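PDB 1XP4: D-alanyl-D-alanine carboxypeptidase from Streptococcus pneumoniae R6, which probably removes the C-terminal D-alanine from peptidoglycan precursor peptides, as a serine-type D-Ala-D-Ala carboxypeptidase of the S11 family that takes part in cell wall biogenesis. Local coordinates for residues T43-V48 with G222-T227; S205-L210 with E233-T238. All coordinates share one frame; numbering follows the deposited sequence.

Contact 1 (T43-V48 with G222-T227); sequences TKLITV and GLKTGT. With SO4 (sulfate ion), chain E.
Lys44 and Lys224 cross at a slant where the early part of helix 44-57 faces the edge strand 220-228 of the five-stranded sheet. The sequence and geometry fit the penicillin-binding protein active site: Lys44 ends an SxxK motif begun by Ser41, the predicted acylated serine, and Lys224 opens a Lys-Thr-Gly motif. The two lysines touch through their stems, not their ammonium groups. Lys44 CD lies 4.0 Å from Lys224 CE. Lys44 is extended up to chi4 (70°), where its last bond bends. Its NZ is held by Asn106 OD1, Ser41 OG and Thr145 O, and weakly by Ser104 OG. Lys224 folds at chi2 (66°) and again at chi4, which turns its NZ onward along its own strand. There it donates to Thr225 O at 2.9 Å, from above the carbonyl plane. It also reaches Ser104 OG weakly.

Leu45 fills the other half of the contact. Its CD2 rests on Lys224 CB at 3.7 Å, the two side chains running past each other in opposite directions. Its CD1 meets Leu223 CD2 at 3.8 Å. Leu223 and Lys224 both face Val236 in a classic beta bulge.

A sulfate ion, probably from the crystallisation liquor, lies along the strand beyond the lysine. Thr227 OG1 is 3.1 Å from sulfate O3 and also bonds Arg263. Thr225 OG1 lies 2.9 Å from O2, and Lys224 NZ stands 3.6 Å from that same sulfate oxygen.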
loop_
_atom_site.group_PDB
_atom_site.type_symbol
_atom_site.label_atom_id
_atom_site.label_comp_id
_atom_site.label_asym_id
_atom_site.label_seq_id
_atom_site.Cartn_x
_atom_site.Cartn_y
_atom_site.Cartn_z
ATOM N N THR A 43 7.996 4.287 -7.138
ATOM C CA THR A 43 9.146 3.797 -6.391
ATOM C C THR A 43 9.234 4.394 -4.986
ATOM O O THR A 43 9.605 3.715 -4.023
ATOM C CB THR A 43 10.460 4.128 -7.152
ATOM O OG1 THR A 43 10.487 3.419 -8.401
ATOM C CG2 THR A 43 11.678 3.745 -6.323
ATOM N N LYS A 44 8.890 5.670 -4.875
ATOM C CA LYS A 44 8.950 6.373 -3.605
ATOM C C LYS A 44 8.149 5.737 -2.461
ATOM O O LYS A 44 8.272 6.155 -1.311
ATOM C CB LYS A 44 8.523 7.823 -3.815
ATOM C CG LYS A 44 9.420 8.580 -4.789
ATOM C CD LYS A 44 8.996 10.034 -4.930
ATOM C CE LYS A 44 9.990 10.848 -5.758
ATOM N NZ LYS A 44 9.987 10.478 -7.201
ATOM N N LEU A 45 7.334 4.732 -2.760
ATOM C CA LEU A 45 6.567 4.083 -1.712
ATOM C C LEU A 45 7.502 3.185 -0.924
ATOM O O LEU A 45 7.471 3.146 0.314
ATOM C CB LEU A 45 5.432 3.252 -2.300
ATOM C CG LEU A 45 4.320 4.022 -3.016
ATOM C CD1 LEU A 45 3.252 3.040 -3.474
ATOM C CD2 LEU A 45 3.724 5.077 -2.080
ATOM N N ILE A 46 8.340 2.450 -1.642
ATOM C CA ILE A 46 9.276 1.575 -0.968
ATOM C C ILE A 46 10.168 2.486 -0.130
ATOM O O ILE A 46 10.445 2.203 1.033
ATOM C CB ILE A 46 10.129 0.787 -1.973
ATOM C CG1 ILE A 46 9.233 0.177 -3.058
ATOM C CG2 ILE A 46 10.874 -0.323 -1.245
ATOM C CD1 ILE A 46 9.996 -0.396 -4.236
ATOM N N THR A 47 10.586 3.600 -0.725
ATOM C CA THR A 47 11.440 4.580 -0.050
ATOM C C THR A 47 10.827 5.058 1.256
ATOM O O THR A 47 11.448 5.001 2.320
ATOM C CB THR A 47 11.676 5.820 -0.938
ATOM O OG1 THR A 47 12.412 5.439 -2.111
ATOM C CG2 THR A 47 12.449 6.882 -0.174
ATOM N N VAL A 48 9.594 5.530 1.154
ATOM C CA VAL A 48 8.849 6.042 2.290
ATOM C C VAL A 48 8.635 5.005 3.399
ATOM O O VAL A 48 8.478 5.370 4.571
ATOM C CB VAL A 48 7.496 6.619 1.790
ATOM C CG1 VAL A 48 6.463 6.606 2.890
ATOM C CG2 VAL A 48 7.706 8.045 1.285
ATOM N N GLY A 222 -5.184 8.301 -1.678
ATOM C CA GLY A 222 -3.816 7.881 -2.035
ATOM C C GLY A 222 -3.748 7.410 -3.489
ATOM O O GLY A 222 -4.745 7.361 -4.177
ATOM N N LEU A 223 -2.536 7.021 -3.963
ATOM C CA LEU A 223 -1.403 6.763 -3.077
ATOM C C LEU A 223 -0.096 7.350 -3.612
ATOM O O LEU A 223 0.717 7.876 -2.871
ATOM C CB LEU A 223 -1.246 5.244 -2.973
ATOM C CG LEU A 223 -0.333 4.822 -1.816
ATOM C CD1 LEU A 223 -0.898 5.225 -0.452
ATOM C CD2 LEU A 223 -0.117 3.309 -1.757
ATOM N N LYS A 224 0.107 7.183 -4.937
ATOM C CA LYS A 224 1.329 7.689 -5.581
ATOM C C LYS A 224 1.286 7.592 -7.115
ATOM O O LYS A 224 1.090 6.538 -7.685
ATOM C CB LYS A 224 2.549 6.904 -5.098
ATOM C CG LYS A 224 3.849 7.630 -5.451
ATOM C CD LYS A 224 4.011 8.951 -4.714
ATOM C CE LYS A 224 5.031 9.872 -5.396
ATOM N NZ LYS A 224 4.619 10.057 -6.782
ATOM N N THR A 225 1.465 8.741 -7.793
ATOM C CA THR A 225 1.538 8.682 -9.249
ATOM C C THR A 225 2.948 8.371 -9.738
ATOM O O THR A 225 3.892 8.263 -8.979
ATOM C CB THR A 225 1.069 9.992 -9.878
ATOM O OG1 THR A 225 1.660 11.123 -9.238
ATOM C CG2 THR A 225 -0.448 10.093 -9.822
ATOM N N GLY A 226 3.049 8.078 -11.025
ATOM C CA GLY A 226 4.354 7.824 -11.603
ATOM C C GLY A 226 4.301 7.928 -13.108
ATOM O O GLY A 226 3.418 7.352 -13.747
ATOM N N THR A 227 5.235 8.681 -13.677
ATOM C CA THR A 227 5.297 8.839 -15.125
ATOM C C THR A 227 6.731 8.860 -15.612
ATOM O O THR A 227 7.586 9.558 -15.076
ATOM C CB THR A 227 4.599 10.111 -15.590
ATOM O OG1 THR A 227 3.318 10.208 -14.955
ATOM C CG2 THR A 227 4.398 10.068 -17.097
HETATM S S SO4 E . 4.820 12.189 -11.294
HETATM O O1 SO4 E . 4.714 13.662 -11.383
HETATM O O2 SO4 E . 4.452 11.750 -9.937
HETATM O O3 SO4 E . 3.913 11.553 -12.271
HETATM O O4 SO4 E . 6.218 11.800 -11.568
#

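Contact 2 (S205-L210 with E233-T238)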
loop_
_atom_site.group_PDB
_atom_site.type_symbol
_atom_site.label_atom_id
_atom_site.label_comp_id
_atom_site.label_asym_id
_atom_site.label_seq_id
_atom_site.Cartn_x
_atom_site.Cartn_y
_atom_site.Cartn_z
ATOM N N SER A 205 -0.538 18.451 -4.899
ATOM C CA SER A 205 -0.534 17.011 -5.088
ATOM C C SER A 205 -0.653 16.681 -6.569
ATOM O O SER A 205 -1.187 17.466 -7.347
ATOM C CB SER A 205 -1.699 16.382 -4.324
ATOM O OG SER A 205 -1.722 14.974 -4.487
ATOM N N THR A 206 -0.142 15.518 -6.955
ATOM C CA THR A 206 -0.197 15.074 -8.340
ATOM C C THR A 206 -1.379 14.130 -8.470
ATOM O O THR A 206 -1.701 13.660 -9.565
ATOM C CB THR A 206 1.068 14.297 -8.739
ATOM O OG1 THR A 206 1.239 13.189 -7.845
ATOM C CG2 THR A 206 2.289 15.188 -8.686
ATOM N N ASN A 207 -2.013 13.846 -7.337
ATOM C CA ASN A 207 -3.159 12.952 -7.299
ATOM C C ASN A 207 -4.413 13.775 -7.548
ATOM O O ASN A 207 -4.890 14.477 -6.658
ATOM C CB ASN A 207 -3.245 12.277 -5.932
ATOM C CG ASN A 207 -4.284 11.177 -5.890
ATOM O OD1 ASN A 207 -5.274 11.214 -6.620
ATOM N ND2 ASN A 207 -4.073 10.196 -5.022
ATOM N N TYR A 208 -4.952 13.682 -8.755
ATOM C CA TYR A 208 -6.143 14.435 -9.107
ATOM C C TYR A 208 -7.493 13.813 -8.774
ATOM O O TYR A 208 -8.522 14.243 -9.285
ATOM C CB TYR A 208 -6.074 14.805 -10.582
ATOM C CG TYR A 208 -5.003 15.831 -10.815
ATOM C CD1 TYR A 208 -5.005 17.021 -10.096
ATOM C CD2 TYR A 208 -3.988 15.626 -11.739
ATOM C CE1 TYR A 208 -4.032 17.981 -10.290
ATOM C CE2 TYR A 208 -3.005 16.586 -11.942
ATOM C CZ TYR A 208 -3.041 17.763 -11.212
ATOM O OH TYR A 208 -2.103 18.748 -11.414
HETATM N N MSE A 209 -7.495 12.807 -7.908
HETATM C CA MSE A 209 -8.744 12.179 -7.502
HETATM C C MSE A 209 -9.081 12.599 -6.073
HETATM O O MSE A 209 -10.039 12.105 -5.472
HETATM C CB MSE A 209 -8.637 10.658 -7.600
HETATM C CG MSE A 209 -8.604 10.158 -9.026
HETATM SE SE MSE A 209 -8.327 8.266 -9.145
HETATM C CE MSE A 209 -10.167 7.711 -9.217
ATOM N N LEU A 210 -8.287 13.524 -5.542
ATOM C CA LEU A 210 -8.485 14.029 -4.193
ATOM C C LEU A 210 -9.513 15.170 -4.139
ATOM O O LEU A 210 -9.979 15.679 -5.172
ATOM C CB LEU A 210 -7.146 14.504 -3.612
ATOM C CG LEU A 210 -6.044 13.453 -3.411
ATOM C CD1 LEU A 210 -4.747 14.110 -2.937
ATOM C CD2 LEU A 210 -6.513 12.417 -2.393
ATOM N N GLU A 233 1.794 6.450 -18.102
ATOM C CA GLU A 233 0.972 7.122 -17.102
ATOM C C GLU A 233 0.528 6.082 -16.078
ATOM O O GLU A 233 -0.348 5.259 -16.340
ATOM C CB GLU A 233 -0.216 7.803 -17.787
ATOM C CG GLU A 233 0.216 9.021 -18.605
ATOM C CD GLU A 233 -0.792 9.437 -19.661
ATOM O OE1 GLU A 233 -1.978 9.652 -19.320
ATOM O OE2 GLU A 233 -0.392 9.556 -20.841
ATOM N N SER A 234 1.158 6.124 -14.908
ATOM C CA SER A 234 0.880 5.163 -13.850
ATOM C C SER A 234 0.424 5.799 -12.546
ATOM O O SER A 234 0.795 6.930 -12.217
ATOM C CB SER A 234 2.125 4.311 -13.600
ATOM O OG SER A 234 2.528 3.673 -14.798
ATOM N N PHE A 235 -0.368 5.039 -11.795
ATOM C CA PHE A 235 -0.901 5.516 -10.536
ATOM C C PHE A 235 -1.351 4.416 -9.581
ATOM O O PHE A 235 -2.082 3.499 -9.959
ATOM C CB PHE A 235 -2.075 6.453 -10.821
ATOM C CG PHE A 235 -2.832 6.870 -9.600
ATOM C CD1 PHE A 235 -2.216 7.626 -8.608
ATOM C CD2 PHE A 235 -4.168 6.518 -9.450
ATOM C CE1 PHE A 235 -2.922 8.029 -7.480
ATOM C CE2 PHE A 235 -4.887 6.912 -8.332
ATOM C CZ PHE A 235 -4.263 7.673 -7.339
ATOM N N VAL A 236 -0.897 4.513 -8.337
ATOM C CA VAL A 236 -1.302 3.562 -7.321
ATOM C C VAL A 236 -2.308 4.361 -6.518
ATOM O O VAL A 236 -1.976 5.431 -6.002
ATOM C CB VAL A 236 -0.142 3.144 -6.377
ATOM C CG1 VAL A 236 -0.660 2.157 -5.345
ATOM C CG2 VAL A 236 0.991 2.511 -7.165
ATOM N N GLY A 237 -3.537 3.864 -6.436
ATOM C CA GLY A 237 -4.552 4.570 -5.682
ATOM C C GLY A 237 -5.225 3.698 -4.646
ATOM O O GLY A 237 -5.407 2.504 -4.857
ATOM N N THR A 238 -5.574 4.285 -3.506
ATOM C CA THR A 238 -6.273 3.540 -2.465
ATOM C C THR A 238 -7.554 4.316 -2.172
ATOM O O THR A 238 -7.588 5.542 -2.284
ATOM C CB THR A 238 -5.432 3.397 -1.172
ATOM O OG1 THR A 238 -6.145 2.581 -0.232
ATOM C CG2 THR A 238 -5.163 4.757 -0.546
#
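The edge of the Phe235 ring meets the Asn207 amide, which lies near the ring plane. Amide and ring are turned 77° apart. Asn207 ND2 comes to 3.4 Å from Phe235 CZ and also lies beside CE1. Over one face of the ring sits Gly237 N, 3.8 Å above the plane and offset toward the rim. The selenium of Met209, a selenomethionine here, approaches obliquely. It lies 3.8 Å from Phe235 CE2, and its line to the ring centroid is 60° off the normal, a Met-aromatic contact. Phe264 of helix 262-277 adds an edge-to-face ring contact.

Phe235 stands on strand 234-241, and its CG is anti to the backbone N (chi1 172°), which sends the ring across to the 205-210 loop. The loop is shaped by two successive side-chain turns. In an ST turn, Ser205 OG accepts from Asn207 N at 3.1 Å. In an Asx turn, Asn207 OD1 accepts from Met209 N at 3.0 Å, with the donor tilted somewhat from the carbonyl plane. This second bond restrains rotation of the amide and so helps to fix how it meets the ring.

No hydrogen bond joins the two segments. The polar work of the Asn207 oxygen is done within the loop, while the contact with the strand rests on an amide at the ring edge and an oblique selenium-aromatic contact, both made to one buried phenylalanine.

Overall arrangement
Both contacts lie in the D-alanyl-D-alanine carboxypeptidase region, with centres about 10 Å apart. Their segments alternate along the chain: 43-48, 205-210, 222-227, then 233-238. The last two are on successive strands, 220-228 and 234-241, which pair antiparallel in the five-stranded sheet. Contact 1 joins the edge strand to helix 44-57, and contact 2 joins its neighbour to the loop after strand 201-204. Leu223 N and Val236 O probably form a backbone hydrogen bond between them. Thr225 CG2 packs on Phe235, and Thr225 OG1 probably bonds Thr206 OG1. Contact 2 thus lies directly beside the strand that carries the predicted substrate-binding lysine.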